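Long-range contacts in ribokinase (Thermotoga maritima, PDB 1VM7), which probably catalyses the ATP- and magnesium-dependent phosphorylation of D-ribose at O-5, giving D-ribose 5-phosphate: residues F14-V19 with G68-T73; V72-N77 with G95-S100. All coordinates share one frame; numbering follows the deposited sequence.

Contact 1 (F14-V19 with G68-T73); sequences FLVISV and GCRFVT
The closely packed, buried part is the face of the sheet that carries Val19 and Phe71. Val19, with CG1 anti to the backbone N (chi1 -176°), spreads its two methyls over different neighbours: CG2 rests on Cys69 SG at 3.7 Å, while CG1 lies against CD1 and CE1 of the Phe71 ring. Val19 CB is itself 3.7 Å from Phe71 CD1. The ring also presents its rim to the carbonyl end of Val19, and its other contacts include Ala55 and Ala58 of helix 53-65 and an edge-to-face meeting with Tyr88. Strands 17-19 and 69-73 run parallel in register, Ser18 beside Arg70 and Val19 beside Phe71. The Val19 N to Arg70 O bond is short and nearly straight (2.7 Å, 164°), and Val72 N gives a second 2.7 Å bond to Val19 O, almost along the C=O axis. These are neighbouring parallel strands of the large central sheet of the ribokinase (PfkB) fold, with strand 143-146 on the other side of strand 17-20. Towards the start of the pairing the grip slackens: Arg70 N reaches Ile17 O through a weak bond of 3.4 Å. On the opposite face Ser18 is still buried, but Arg70 and Val16 are partly exposed. There the extended Arg70 side chain runs past Ser18 OG, which sits 3.5 Å from Arg70 CB, and crosses Val16 obliquely, whose CG1 covers one guanidinium face near NE. A water in the guanidinium plane accepts from Arg70 NH1 at 3.1 Å and also meets Ser18 OG.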
loop_
_atom_site.group_PDB
_atom_site.type_symbol
_atom_site.label_atom_id
_atom_site.label_comp_id
_atom_site.label_asym_id
_atom_site.label_seq_id
_atom_site.Cartn_x
_atom_site.Cartn_y
_atom_site.Cartn_z
ATOM N N PHE A 14 -25.141 -1.791 33.013
ATOM C CA PHE A 14 -23.937 -1.127 32.588
ATOM C C PHE A 14 -24.359 -0.019 31.640
ATOM O O PHE A 14 -25.445 -0.062 31.062
ATOM C CB PHE A 14 -22.985 -2.132 31.915
ATOM C CG PHE A 14 -22.637 -3.293 32.804
ATOM C CD1 PHE A 14 -21.635 -3.174 33.748
ATOM C CD2 PHE A 14 -23.372 -4.473 32.759
ATOM C CE1 PHE A 14 -21.326 -4.217 34.618
ATOM C CE2 PHE A 14 -23.070 -5.545 33.614
ATOM C CZ PHE A 14 -22.031 -5.405 34.547
ATOM N N LEU A 15 -23.521 0.995 31.519
ATOM C CA LEU A 15 -23.766 2.077 30.571
ATOM C C LEU A 15 -23.335 1.622 29.176
ATOM O O LEU A 15 -22.363 0.883 29.038
ATOM C CB LEU A 15 -23.014 3.343 30.984
ATOM C CG LEU A 15 -23.389 3.869 32.369
ATOM C CD1 LEU A 15 -22.655 5.178 32.704
ATOM C CD2 LEU A 15 -24.896 4.064 32.480
ATOM N N VAL A 16 -24.089 2.027 28.155
ATOM C CA VAL A 16 -23.843 1.553 26.798
ATOM C C VAL A 16 -22.878 2.497 26.110
ATOM O O VAL A 16 -23.068 3.714 26.150
ATOM C CB VAL A 16 -25.147 1.422 25.968
ATOM C CG1 VAL A 16 -24.825 1.131 24.513
ATOM C CG2 VAL A 16 -26.019 0.334 26.541
ATOM N N ILE A 17 -21.849 1.914 25.495
ATOM C CA ILE A 17 -20.773 2.670 24.831
ATOM C C ILE A 17 -20.885 2.630 23.290
ATOM O O ILE A 17 -21.056 1.570 22.675
ATOM C CB ILE A 17 -19.356 2.125 25.202
ATOM C CG1 ILE A 17 -19.095 2.218 26.708
ATOM C CG2 ILE A 17 -18.261 2.848 24.376
ATOM C CD1 ILE A 17 -17.805 1.532 27.158
ATOM N N SER A 18 -20.781 3.807 22.685
ATOM C CA SER A 18 -20.623 3.944 21.257
ATOM C C SER A 18 -19.304 4.613 20.959
ATOM O O SER A 18 -18.886 5.522 21.673
ATOM C CB SER A 18 -21.732 4.798 20.678
ATOM O OG SER A 18 -22.966 4.128 20.754
ATOM N N VAL A 19 -18.632 4.142 19.915
ATOM C CA VAL A 19 -17.462 4.806 19.372
ATOM C C VAL A 19 -17.889 5.341 18.018
ATOM O O VAL A 19 -18.548 4.640 17.260
ATOM C CB VAL A 19 -16.199 3.878 19.155
ATOM C CG1 VAL A 19 -15.029 4.705 18.678
ATOM C CG2 VAL A 19 -15.799 3.164 20.398
ATOM N N GLY A 68 -19.389 -6.414 23.608
ATOM C CA GLY A 68 -19.318 -5.898 22.257
ATOM C C GLY A 68 -19.057 -4.413 22.281
ATOM O O GLY A 68 -18.573 -3.878 23.282
ATOM N N CYS A 69 -19.372 -3.745 21.176
ATOM C CA CYS A 69 -19.244 -2.297 21.087
ATOM C C CYS A 69 -19.993 -1.737 19.890
ATOM O O CYS A 69 -19.933 -2.284 18.803
ATOM C CB CYS A 69 -17.780 -1.884 21.029
ATOM S SG CYS A 69 -17.446 -0.056 21.196
ATOM N N ARG A 70 -20.731 -0.661 20.109
ATOM C CA ARG A 70 -21.345 0.088 19.029
ATOM C C ARG A 70 -20.281 1.018 18.463
ATOM O O ARG A 70 -19.632 1.783 19.182
ATOM C CB ARG A 70 -22.550 0.857 19.527
ATOM C CG ARG A 70 -23.582 -0.071 20.093
ATOM C CD ARG A 70 -24.750 0.636 20.685
ATOM N NE ARG A 70 -25.698 -0.345 21.214
ATOM C CZ ARG A 70 -27.013 -0.157 21.311
ATOM N NH1 ARG A 70 -27.585 0.977 20.910
ATOM N NH2 ARG A 70 -27.771 -1.127 21.816
ATOM N N PHE A 71 -20.061 0.905 17.171
ATOM C CA PHE A 71 -18.949 1.569 16.555
ATOM C C PHE A 71 -19.426 2.068 15.226
ATOM O O PHE A 71 -19.591 1.274 14.288
ATOM C CB PHE A 71 -17.785 0.597 16.390
ATOM C CG PHE A 71 -16.590 1.159 15.658
ATOM C CD1 PHE A 71 -16.243 2.528 15.744
ATOM C CD2 PHE A 71 -15.756 0.303 14.937
ATOM C CE1 PHE A 71 -15.149 3.032 15.101
ATOM C CE2 PHE A 71 -14.615 0.809 14.276
ATOM C CZ PHE A 71 -14.327 2.190 14.369
ATOM N N VAL A 72 -19.741 3.367 15.172
ATOM C CA VAL A 72 -20.131 3.996 13.917
ATOM C C VAL A 72 -18.849 4.356 13.207
ATOM O O VAL A 72 -17.984 5.086 13.734
ATOM C CB VAL A 72 -21.076 5.211 14.098
ATOM C CG1 VAL A 72 -21.493 5.778 12.735
ATOM C CG2 VAL A 72 -22.309 4.750 14.843
ATOM N N THR A 73 -18.712 3.784 12.013
ATOM C CA THR A 73 -17.472 3.936 11.243
ATOM C C THR A 73 -17.803 3.721 9.773
ATOM O O THR A 73 -18.739 3.017 9.441
ATOM C CB THR A 73 -16.328 2.972 11.690
ATOM O OG1 THR A 73 -15.130 3.263 10.962
ATOM C CG2 THR A 73 -16.679 1.523 11.420
HETATM O O HOH W 1 -26.138 3.596 20.089
#

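Contact 2 (V72-N77 with G95-S100); sequences VTCIGN and GYIRVS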
loop_
_atom_site.group_PDB
_atom_site.type_symbol
_atom_site.label_atom_id
_atom_site.label_comp_id
_atom_site.label_asym_id
_atom_site.label_seq_id
_atom_site.Cartn_x
_atom_site.Cartn_y
_atom_site.Cartn_z
ATOM N N VAL A 72 -19.741 3.367 15.172
ATOM C CA VAL A 72 -20.131 3.996 13.917
ATOM C C VAL A 72 -18.849 4.356 13.207
ATOM O O VAL A 72 -17.984 5.086 13.734
ATOM C CB VAL A 72 -21.076 5.211 14.098
ATOM C CG1 VAL A 72 -21.493 5.778 12.735
ATOM C CG2 VAL A 72 -22.309 4.750 14.843
ATOM N N THR A 73 -18.712 3.784 12.013
ATOM C CA THR A 73 -17.472 3.936 11.243
ATOM C C THR A 73 -17.803 3.721 9.773
ATOM O O THR A 73 -18.739 3.017 9.441
ATOM C CB THR A 73 -16.328 2.972 11.690
ATOM O OG1 THR A 73 -15.130 3.263 10.962
ATOM C CG2 THR A 73 -16.679 1.523 11.420
ATOM N N CYS A 74 -17.045 4.366 8.899
ATOM C CA CYS A 74 -17.215 4.178 7.484
ATOM C C CYS A 74 -16.100 3.328 6.927
ATOM O O CYS A 74 -14.923 3.640 7.099
ATOM C CB CYS A 74 -17.252 5.514 6.754
ATOM S SG CYS A 74 -18.902 6.219 6.739
ATOM N N ILE A 75 -16.480 2.262 6.228
ATOM C CA ILE A 75 -15.518 1.415 5.555
ATOM C C ILE A 75 -15.991 1.238 4.135
ATOM O O ILE A 75 -17.049 1.695 3.796
ATOM C CB ILE A 75 -15.335 0.062 6.265
ATOM C CG1 ILE A 75 -16.670 -0.715 6.330
ATOM C CG2 ILE A 75 -14.776 0.303 7.675
ATOM C CD1 ILE A 75 -16.631 -1.886 7.177
ATOM N N GLY A 76 -15.184 0.597 3.307
ATOM C CA GLY A 76 -15.472 0.484 1.887
ATOM C C GLY A 76 -16.279 -0.759 1.573
ATOM O O GLY A 76 -16.949 -1.337 2.438
ATOM N N ASN A 77 -16.215 -1.176 0.319
ATOM C CA ASN A 77 -16.834 -2.441 -0.112
ATOM C C ASN A 77 -15.792 -3.425 -0.617
ATOM O O ASN A 77 -16.099 -4.318 -1.404
ATOM C CB ASN A 77 -17.916 -2.198 -1.162
ATOM C CG ASN A 77 -19.224 -1.801 -0.542
ATOM O OD1 ASN A 77 -19.790 -2.560 0.252
ATOM N ND2 ASN A 77 -19.725 -0.600 -0.890
ATOM N N GLY A 95 -22.465 -1.398 13.757
ATOM C CA GLY A 95 -22.688 0.027 13.442
ATOM C C GLY A 95 -21.880 0.567 12.277
ATOM O O GLY A 95 -22.041 1.720 11.892
ATOM N N TYR A 96 -21.014 -0.267 11.704
ATOM C CA TYR A 96 -20.233 0.151 10.550
ATOM C C TYR A 96 -21.144 0.434 9.360
ATOM O O TYR A 96 -22.173 -0.192 9.215
ATOM C CB TYR A 96 -19.215 -0.908 10.144
ATOM C CG TYR A 96 -19.811 -2.273 9.893
ATOM C CD1 TYR A 96 -20.369 -2.619 8.662
ATOM C CD2 TYR A 96 -19.786 -3.231 10.905
ATOM C CE1 TYR A 96 -20.902 -3.904 8.461
ATOM C CE2 TYR A 96 -20.305 -4.471 10.728
ATOM C CZ TYR A 96 -20.860 -4.809 9.532
ATOM O OH TYR A 96 -21.342 -6.076 9.461
ATOM N N ILE A 97 -20.698 1.356 8.511
ATOM C CA ILE A 97 -21.388 1.789 7.315
ATOM C C ILE A 97 -20.465 1.572 6.130
ATOM O O ILE A 97 -19.334 2.034 6.157
ATOM C CB ILE A 97 -21.693 3.296 7.390
ATOM C CG1 ILE A 97 -22.695 3.598 8.498
ATOM C CG2 ILE A 97 -22.216 3.847 6.032
ATOM C CD1 ILE A 97 -22.741 5.089 8.842
ATOM N N ARG A 98 -20.951 0.901 5.089
ATOM C CA ARG A 98 -20.149 0.649 3.902
ATOM C C ARG A 98 -20.400 1.704 2.866
ATOM O O ARG A 98 -21.531 2.083 2.670
ATOM C CB ARG A 98 -20.482 -0.718 3.323
ATOM C CG ARG A 98 -20.377 -1.809 4.368
ATOM C CD ARG A 98 -20.441 -3.164 3.749
ATOM N NE ARG A 98 -19.120 -3.603 3.352
ATOM C CZ ARG A 98 -18.837 -4.839 2.962
ATOM N NH1 ARG A 98 -19.799 -5.771 2.881
ATOM N NH2 ARG A 98 -17.591 -5.128 2.630
ATOM N N VAL A 99 -19.334 2.210 2.241
ATOM C CA VAL A 99 -19.445 3.239 1.202
ATOM C C VAL A 99 -18.616 2.780 0.030
ATOM O O VAL A 99 -17.874 1.803 0.151
ATOM C CB VAL A 99 -18.999 4.641 1.706
ATOM C CG1 VAL A 99 -19.939 5.117 2.805
ATOM C CG2 VAL A 99 -17.535 4.646 2.236
ATOM N N SER A 100 -18.732 3.455 -1.104
ATOM C CA SER A 100 -18.035 3.022 -2.320
ATOM C C SER A 100 -16.557 3.474 -2.435
ATOM O O SER A 100 -15.864 3.104 -3.376
ATOM C CB SER A 100 -18.804 3.498 -3.553
ATOM O OG SER A 100 -18.677 4.896 -3.638
HETATM O O HOH W 2 -21.937 0.512 -0.320
#
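Strands 72-75 and 95-98 run parallel, their axes 25° apart, and a ladder of Ile97 N to Thr73 O, Ile75 N to Ile97 O and Val99 N to Ile75 O, each bond nearly along its C=O axis, closes the beta-alpha-beta unit formed with helix 79-90. On the helix side, Thr73 CG2 meets Tyr96 CB at 3.7 Å, while Thr73 OG1 is bonded to Ser23 and Gly21. Ile75 holds CG1 in the crowded position between N and the carbonyl carbon (chi1 60°), which brings CD1 obliquely to the base of Tyr96. The other face is apolar: Cys74 SG lies 4.1 Å from Ile97 CB and also touches Val99 CG1, and Ile97 CD1 lies alongside Val72 CG1. Arg98, paired with Ile75, bends at chi3 (88°) and reaches past the end of strand 72-75, donating from NE to Gly76 O at 3.3 Å, close to the guanidinium plane. Asn77 OD1 sits over one face of that group, and NH2 forms a salt bridge with Asp82 OD1 and a hydrogen bond with Ser81 OG. An alanine in place of Arg98 would remove these bonds and would probably leave the loop after Ile75 less firmly held to helix 79-90. A single guanidinium thus ties the Gly76 carbonyl to that helix, and the Asp82 carboxylate probably balances its charge and helps fix its orientation.

Strand 69-75 is common to both contacts: contact 1 sets it beside strand 17-20, contact 2 beside strand 93-98, the outermost strand on this side of the sheet within the chain. Their centres are about 16 Å apart, and Val72 and Thr73 belong to both. Contact 1 lies deeper, its centre about 13 Å from the centre of the chain, contact 2 about 18 Å away and only partly buried. Contact 1 adjoins the predicted ribose site, and contact 2 lies a little further from it. The side chain of Phe71 in contact 1 is about 4 Å from that of Ala55, while in contact 2 Thr73 is about 6 Å from Ala55 and Ile75 about 8 Å from Ile25, side chain to side chain.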